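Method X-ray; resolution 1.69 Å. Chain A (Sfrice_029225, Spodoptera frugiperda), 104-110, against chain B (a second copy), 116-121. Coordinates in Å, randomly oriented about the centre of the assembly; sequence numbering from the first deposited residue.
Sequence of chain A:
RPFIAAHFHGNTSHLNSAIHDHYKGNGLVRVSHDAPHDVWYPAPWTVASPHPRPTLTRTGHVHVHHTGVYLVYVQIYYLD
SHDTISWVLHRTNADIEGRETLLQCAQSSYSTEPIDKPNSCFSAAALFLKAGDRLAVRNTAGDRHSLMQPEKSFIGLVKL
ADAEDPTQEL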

# COMPACT_ATOMS: atom_id res chain seq x y z
N GLN A 104 -9.83 1.72 -6.88
CA GLN A 104 -10.46 2.91 -6.32
C GLN A 104 -10.03 3.09 -4.88
O GLN A 104 -9.85 2.11 -4.15
N CYS A 105 -9.86 4.35 -4.48
CA CYS A 105 -9.50 4.74 -3.12
C CYS A 105 -10.47 5.82 -2.67
O CYS A 105 -10.92 6.64 -3.47
N ALA A 106 -10.81 5.82 -1.38
CA ALA A 106 -11.72 6.85 -0.87
C ALA A 106 -11.38 7.17 0.58
O ALA A 106 -10.97 6.30 1.35
N GLN A 107 -11.55 8.44 0.94
CA GLN A 107 -11.44 8.89 2.32
C GLN A 107 -12.54 9.91 2.57
O GLN A 107 -12.83 10.73 1.70
N SER A 108 -13.15 9.87 3.76
CA SER A 108 -14.31 10.71 4.01
C SER A 108 -14.45 11.00 5.49
O SER A 108 -14.26 10.12 6.33
N SER A 109 -14.79 12.25 5.80
CA SER A 109 -15.15 12.63 7.15
C SER A 109 -16.05 13.85 7.06
O SER A 109 -15.94 14.64 6.11
N TYR A 110 -16.94 13.99 8.03
CA TYR A 110 -17.92 15.06 8.01
C TYR A 110 -17.38 16.30 8.72
O TYR A 110 -16.81 16.21 9.81
N ASP B 116 -23.45 7.76 6.74
CA ASP B 116 -22.70 6.80 5.94
C ASP B 116 -21.64 7.54 5.14
O ASP B 116 -21.91 8.57 4.53
N LYS B 117 -20.42 7.00 5.12
CA LYS B 117 -19.38 7.64 4.33
C LYS B 117 -18.38 6.61 3.86
O LYS B 117 -18.16 5.59 4.53
N PRO B 118 -17.75 6.84 2.70
CA PRO B 118 -16.83 5.85 2.14
C PRO B 118 -15.41 6.02 2.64
O PRO B 118 -14.90 7.15 2.68
N ASN B 119 -14.76 4.92 3.02
CA ASN B 119 -13.37 4.93 3.45
C ASN B 119 -12.75 3.59 3.08
O ASN B 119 -13.21 2.55 3.55
N SER B 120 -11.70 3.61 2.26
CA SER B 120 -10.96 2.40 1.94
C SER B 120 -9.79 2.27 2.91
O SER B 120 -9.09 3.25 3.19
N CYS B 121 -9.61 1.07 3.46
CA CYS B 121 -8.56 0.83 4.45
C CYS B 121 -7.61 -0.19 3.85
O CYS B 121 -7.97 -1.37 3.69

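Two extended strands from two copies of one protein cross at 124° between their N-to-C directions, so they are neither parallel nor a regular antiparallel ladder, and side chains replace much of the usual backbone pairing.

B:Asp116 lies out of reach and adds nothing. B:Lys117 begins the contact: its CB points toward chain A and sits 3.3 Å from OG of A:Ser108. Its side chain leaves in p, and the aliphatic stem reaches past the end of the partner strand, with CD 4.3 Å from CA of A:Ser109; the packing here uses methylenes.

B:Pro118 points sideways, its ring C-gamma endo, and touches two small residues whose CA-to-CB bonds point toward chain B. Its CB meets CB of A:Ala106 at 4.1 Å, and its CD meets CB of A:Ser108 at 3.6 Å. The backbone of A:Ser108 places its CB 3.1 Å from O of B:Pro118, a tight fit; its chi1 is t, and its OG is hydrogen-bonded elsewhere in the structure.

B:Asn119 starts away from chain A, yet its m rotamer, with chi2 at -71°, brings the amide back. OD1 accepts from N of A:Ser108 at 2.9 Å, and ND2 donates to O of A:Ser108 at 3.2 Å. One carboxamide thus serves both backbone polar groups of a single residue, as a neighbouring strand would.

B:Ser120 points toward chain A in p and does the same for A:Ala106 by combining side chain and backbone: its OG accepts from N of A:Ala106 at 3.0 Å, while its N donates to O of A:Ala106 at 2.9 Å. OG also approaches SG of A:Cys105 at 3.5 Å. Water 1 donates to O of A:Ala106 and to O of B:Ser120, each at 2.8 Å from the water oxygen, bridging the strands.

B:Cys121 turns away, t, and is covalently bonded elsewhere in the structure.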

# COMPACT_ATOMS: atom_id res chain seq x y z
CB GLN A 104 -11.99 2.84 -6.41
CG GLN A 104 -12.69 4.11 -5.93
CD GLN A 104 -14.15 4.15 -6.32
OE1 GLN A 104 -14.66 3.24 -6.96
NE2 GLN A 104 -14.84 5.22 -5.93
CB CYS A 105 -8.06 5.26 -3.07
SG CYS A 105 -7.39 5.60 -1.44
CB ALA A 106 -13.18 6.41 -0.99
CB GLN A 107 -10.07 9.50 2.60
CG GLN A 107 -9.65 9.52 4.07
CD GLN A 107 -10.24 10.67 4.86
OE1 GLN A 107 -10.31 10.63 6.09
NE2 GLN A 107 -10.68 11.71 4.15
CB SER A 108 -15.59 10.05 3.48
OG SER A 108 -16.70 10.95 3.55
CB SER A 109 -13.91 12.94 8.01
OG SER A 109 -13.26 14.11 7.54
CB TYR A 110 -19.23 14.62 8.66
CG TYR A 110 -20.29 15.71 8.68
CD1 TYR A 110 -21.14 15.90 7.60
CD2 TYR A 110 -20.42 16.56 9.78
CE1 TYR A 110 -22.09 16.91 7.61
CE2 TYR A 110 -21.36 17.56 9.79
CZ TYR A 110 -22.20 17.73 8.71
OH TYR A 110 -23.15 18.73 8.73
CB ASP B 116 -23.63 6.04 5.00
CG ASP B 116 -24.46 4.99 5.71
OD1 ASP B 116 -24.02 4.49 6.76
OD2 ASP B 116 -25.56 4.67 5.21
CB LYS B 117 -18.66 8.75 5.11
CG LYS B 117 -18.04 8.31 6.41
CD LYS B 117 -18.03 9.49 7.36
CE LYS B 117 -18.29 9.04 8.78
NZ LYS B 117 -17.20 8.14 9.26
CB PRO B 118 -16.91 6.13 0.63
CG PRO B 118 -17.19 7.60 0.56
CD PRO B 118 -18.01 7.95 1.77
CB ASN B 119 -13.25 5.15 4.97
CG ASN B 119 -13.34 6.60 5.36
OD1 ASN B 119 -12.42 7.38 5.10
ND2 ASN B 119 -14.44 6.97 5.99
CB SER B 120 -10.48 2.42 0.49
OG SER B 120 -9.69 3.56 0.19
CB CYS B 121 -9.15 0.32 5.77
SG CYS B 121 -8.21 0.77 7.28
O HOH W 1 -8.29 5.71 2.11